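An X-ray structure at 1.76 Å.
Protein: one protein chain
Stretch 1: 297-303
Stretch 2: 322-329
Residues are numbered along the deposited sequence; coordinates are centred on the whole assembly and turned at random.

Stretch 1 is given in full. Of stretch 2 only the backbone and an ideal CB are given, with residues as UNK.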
ATOM      1  N   GLU A 297      23.418 -11.781  11.173  1.00  7.60           N
ATOM      2  CA  GLU A 297      24.038 -11.012  12.250  1.00  9.13           C
ATOM      3  C   GLU A 297      24.981  -9.956  11.694  1.00  7.41           C
ATOM      4  O   GLU A 297      25.122  -8.873  12.269  1.00  9.80           O
ATOM      5  CB  GLU A 297      24.751 -11.936  13.246  1.00 12.23           C
ATOM      6  CG  GLU A 297      23.784 -12.816  14.034  1.00 17.72           C
ATOM      7  CD  GLU A 297      24.425 -13.492  15.236  1.00 35.09           C
ATOM      8  OE1 GLU A 297      25.651 -13.749  15.210  1.00 31.76           O
ATOM      9  OE2 GLU A 297      23.691 -13.773  16.209  1.00 44.13           O
ATOM     10  N   LEU A 298      25.612 -10.260  10.565  1.00  8.14           N
ATOM     11  CA  LEU A 298      26.499  -9.301   9.925  1.00  8.07           C
ATOM     12  C   LEU A 298      25.725  -8.079   9.421  1.00 11.13           C
ATOM     13  O   LEU A 298      26.158  -6.937   9.592  1.00  9.32           O
ATOM     14  CB  LEU A 298      27.255  -9.962   8.770  1.00 10.46           C
ATOM     15  CG  LEU A 298      28.215  -9.067   7.993  1.00 16.22           C
ATOM     16  CD1 LEU A 298      29.483  -9.842   7.657  1.00 25.67           C
ATOM     17  CD2 LEU A 298      27.556  -8.545   6.739  1.00 17.47           C
ATOM     18  N   LEU A 299      24.582  -8.320   8.791  1.00  6.48           N
ATOM     19  CA  LEU A 299      23.738  -7.222   8.327  1.00  6.01           C
ATOM     20  C   LEU A 299      23.308  -6.348   9.498  1.00  7.84           C
ATOM     21  O   LEU A 299      23.309  -5.113   9.410  1.00  8.36           O
ATOM     22  CB  LEU A 299      22.530  -7.769   7.554  1.00  6.47           C
ATOM     23  CG  LEU A 299      22.907  -8.389   6.203  1.00  6.01           C
ATOM     24  CD1 LEU A 299      21.776  -9.286   5.657  1.00  6.81           C
ATOM     25  CD2 LEU A 299      23.281  -7.301   5.202  1.00  8.22           C
ATOM     26  N   MET A 300      22.950  -6.989  10.607  1.00  7.52           N
ATOM     27  CA  MET A 300      22.546  -6.269  11.811  1.00  6.95           C
ATOM     28  C   MET A 300      23.702  -5.483  12.438  1.00 11.03           C
ATOM     29  O   MET A 300      23.577  -4.294  12.726  1.00  9.38           O
ATOM     30  CB  MET A 300      21.951  -7.244  12.827  1.00  5.78           C
ATOM     31  CG  MET A 300      20.599  -7.812  12.374  1.00  7.71           C
ATOM     32  SD  MET A 300      20.019  -9.207  13.353  1.00  8.66           S
ATOM     33  CE  MET A 300      19.712  -8.441  14.950  1.00 10.79           C
ATOM     34  N   SER A 301      24.836  -6.145  12.627  1.00  8.46           N
ATOM     35  CA  SER A 301      25.926  -5.539  13.386  1.00  8.45           C
ATOM     36  C   SER A 301      26.674  -4.483  12.588  1.00  9.50           C
ATOM     37  O   SER A 301      27.244  -3.560  13.166  1.00 12.23           O
ATOM     38  CB  SER A 301      26.895  -6.617  13.897  1.00 12.31           C
ATOM     39  OG  SER A 301      27.552  -7.264  12.821  1.00 13.46           O
ATOM     40  N   SER A 302      26.676  -4.609  11.263  1.00  7.77           N
ATOM     41  CA  SER A 302      27.419  -3.674  10.417  1.00 10.38           C
ATOM     42  C   SER A 302      26.668  -2.376  10.141  1.00 10.05           C
ATOM     43  O   SER A 302      27.235  -1.442   9.575  1.00  9.37           O
ATOM     44  CB  SER A 302      27.822  -4.321   9.089  1.00  9.73           C
ATOM     45  OG  SER A 302      26.692  -4.562   8.266  1.00  8.19           O
ATOM     46  N   GLY A 303      25.392  -2.325  10.520  1.00  9.02           N
ATOM     47  CA  GLY A 303      24.586  -1.141  10.275  1.00  9.37           C
ATOM     48  C   GLY A 303      25.036   0.030  11.130  1.00  8.74           C
ATOM     49  O   GLY A 303      25.756  -0.163  12.105  1.00  7.63           O
ATOM     50  N   UNK A 322      27.882  -0.841   2.661  1.00  7.26           N
ATOM     51  CA  UNK A 322      29.329  -0.682   2.565  1.00  8.68           C
ATOM     52  C   UNK A 322      30.006  -1.387   3.731  1.00 10.33           C
ATOM     53  O   UNK A 322      30.920  -2.197   3.537  1.00 11.29           O
ATOM     54  CB  UNK A 322      29.713   0.799   2.537  1.00  8.68           C
ATOM     55  N   UNK A 323      29.566  -1.083   4.947  1.00  7.63           N
ATOM     56  CA  UNK A 323      30.166  -1.711   6.121  1.00 10.30           C
ATOM     57  C   UNK A 323      29.933  -3.224   6.129  1.00 11.73           C
ATOM     58  O   UNK A 323      30.763  -3.985   6.617  1.00 12.28           O
ATOM     59  CB  UNK A 323      29.600  -1.087   7.398  1.00 10.30           C
ATOM     60  N   UNK A 324      28.801  -3.657   5.587  1.00  9.74           N
ATOM     61  CA  UNK A 324      28.515  -5.081   5.524  1.00  7.57           C
ATOM     62  C   UNK A 324      29.559  -5.785   4.659  1.00  7.57           C
ATOM     63  O   UNK A 324      30.072  -6.838   5.035  1.00 12.37           O
ATOM     64  CB  UNK A 324      27.107  -5.325   4.977  1.00  7.57           C
ATOM     65  N   UNK A 325      29.857  -5.206   3.497  1.00  6.45           N
ATOM     66  CA  UNK A 325      30.849  -5.781   2.585  1.00 13.43           C
ATOM     67  C   UNK A 325      32.232  -5.776   3.220  1.00 13.00           C
ATOM     68  O   UNK A 325      32.986  -6.743   3.097  1.00 12.03           O
ATOM     69  CB  UNK A 325      30.875  -5.011   1.263  1.00 13.43           C
ATOM     70  N   UNK A 326      32.570  -4.673   3.877  1.00 11.92           N
ATOM     71  CA  UNK A 326      33.852  -4.582   4.579  1.00 12.74           C
ATOM     72  C   UNK A 326      33.956  -5.659   5.662  1.00 15.28           C
ATOM     73  O   UNK A 326      34.957  -6.384   5.756  1.00 15.74           O
ATOM     74  CB  UNK A 326      34.025  -3.193   5.197  1.00 12.74           C
ATOM     75  N   UNK A 327      32.915  -5.773   6.479  1.00 12.55           N
ATOM     76  CA  UNK A 327      32.919  -6.744   7.565  1.00 12.79           C
ATOM     77  C   UNK A 327      32.884  -8.189   7.067  1.00 14.07           C
ATOM     78  O   UNK A 327      33.246  -9.105   7.802  1.00 15.81           O
ATOM     79  CB  UNK A 327      31.726  -6.489   8.488  1.00 12.79           C
ATOM     80  N   UNK A 328      32.463  -8.386   5.820  1.00 13.26           N
ATOM     81  CA  UNK A 328      32.333  -9.726   5.246  1.00 14.23           C
ATOM     82  C   UNK A 328      33.659 -10.295   4.733  1.00 20.93           C
ATOM     83  O   UNK A 328      33.715 -11.441   4.283  1.00 19.67           O
ATOM     84  CB  UNK A 328      31.317  -9.697   4.102  1.00 14.23           C
ATOM     85  N   UNK A 329      34.719  -9.496   4.778  1.00 19.30           N
ATOM     86  CA  UNK A 329      36.057  -9.989   4.423  1.00 28.86           C
ATOM     87  C   UNK A 329      36.088 -10.557   2.985  1.00 39.37           C
ATOM     88  O   UNK A 329      35.788  -9.816   2.044  1.00 40.96           O
ATOM     89  CB  UNK A 329      36.499 -11.063   5.420  1.00 28.86           C
TER

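Two helices of one chain approach to 9.0 Å between their axes, with N-to-C directions 128° apart. Stretch 1 offers the methyls of L298, the CD2 of L299, and S302, whose OG already donates to L298 O at 2.8 Å.

Position 322 is helical and its CA-to-CB bond points away; nothing of stretch 1 lies within 5.5 Å of the ideal CB. This contact leaves the choice wide, and the residue is N322.

At 323 the bond points toward stretch 1, and the ideal CB sits 3.2 Å from S302 O, which is tight. A branch at CB would have to be placed with care, whereas a long, unbranched chain can start here and turn out; Gln, Glu, Lys or Arg would all be reasonable. The deposited Q323 keeps its CB 3.3 Å from S302 O, then leads away through chi1 t and chi2 p. Its amide turns back to its own helix, toward an acceptor at 327.

Position 324 is the close point of the backbones, its CA being the nearest to S302 CA. The bond runs sideways, but the ideal CB already has S302 OG at 3.4 Å, L298 CD2 at 3.7 Å and L299 CD2 at 4.3 Å around it. Small residues suit: Gly, Ala, perhaps Ser. It is A324, whose methyl packs against both leucines, while its CA lies 3.3 Å from S302 OG.

Positions 325 and 326, pointing away and sideways, find nothing of stretch 1 near their ideal CBs. Many helix-compatible residues would do; L325 and I326 make no contact here.

At 327 the bond again points toward stretch 1, with L298 CD1 4.1 Å and S302 CB 4.5 Å from the ideal CB. An apolar residue could extend the leucine contact, but a polar one of modest length could look to the hydroxyl of S301; Asp, Asn or Ser fit that reading. D327 takes the polar course: OD2 comes 3.4 Å from S302 CB and accepts from a water at 2.7 Å, the same water lying 2.6 Å from S301 OG. D327 OD1 accepts from Q323 NE2 at 2.8 Å. No direct hydrogen bond joins the stretches, so this water supplies a polar link.

At 328 the bond is sideways, and L298 CD1 lies 4.0 Å from the ideal CB. A small apolar residue is a natural choice, and A328 sets its methyl against that leucine.

Position 329 leaves the helix with phi 58°, a value favouring Gly, then Asn or Asp. D329 occupies it without touching stretch 1.

Stretch 2 (322-329) NQALIDAD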
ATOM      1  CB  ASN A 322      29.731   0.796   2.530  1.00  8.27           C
ATOM      2  CG  ASN A 322      31.235   0.978   2.363  1.00 12.52           C
ATOM      3  OD1 ASN A 322      31.845   0.390   1.467  1.00 11.35           O
ATOM      4  ND2 ASN A 322      31.838   1.772   3.240  1.00 11.31           N
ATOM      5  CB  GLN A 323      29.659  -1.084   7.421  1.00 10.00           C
ATOM      6  CG  GLN A 323      30.508  -1.457   8.640  1.00 11.11           C
ATOM      7  CD  GLN A 323      31.926  -0.886   8.563  1.00 15.57           C
ATOM      8  OE1 GLN A 323      32.113   0.301   8.297  1.00 16.42           O
ATOM      9  NE2 GLN A 323      32.927  -1.734   8.794  1.00 14.69           N
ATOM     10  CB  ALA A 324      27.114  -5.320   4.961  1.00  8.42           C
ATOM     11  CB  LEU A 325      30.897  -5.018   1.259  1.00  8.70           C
ATOM     12  CG  LEU A 325      29.951  -5.465   0.143  1.00 18.00           C
ATOM     13  CD1 LEU A 325      28.544  -5.712   0.635  1.00 24.11           C
ATOM     14  CD2 LEU A 325      29.967  -4.494  -1.021  1.00  8.77           C
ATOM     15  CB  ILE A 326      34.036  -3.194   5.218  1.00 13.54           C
ATOM     16  CG1 ILE A 326      34.139  -2.121   4.136  1.00 11.75           C
ATOM     17  CG2 ILE A 326      35.251  -3.180   6.139  1.00 16.14           C
ATOM     18  CD1 ILE A 326      34.174  -0.707   4.691  1.00 18.09           C
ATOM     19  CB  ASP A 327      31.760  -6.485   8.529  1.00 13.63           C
ATOM     20  CG  ASP A 327      31.931  -5.194   9.318  1.00 18.02           C
ATOM     21  OD1 ASP A 327      32.987  -4.535   9.189  1.00 16.48           O
ATOM     22  OD2 ASP A 327      31.004  -4.845  10.078  1.00 17.81           O
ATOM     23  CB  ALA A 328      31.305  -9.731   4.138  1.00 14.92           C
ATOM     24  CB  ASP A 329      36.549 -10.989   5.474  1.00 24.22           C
ATOM     25  CG  ASP A 329      36.524 -10.421   6.881  1.00 35.20           C
ATOM     26  OD1 ASP A 329      37.238  -9.426   7.138  1.00 40.14           O
ATOM     27  OD2 ASP A 329      35.792 -10.977   7.732  1.00 45.37           O
TER
HETATM   28  O   HOH W   1      29.723  -6.703  11.536  1.00 24.61           O
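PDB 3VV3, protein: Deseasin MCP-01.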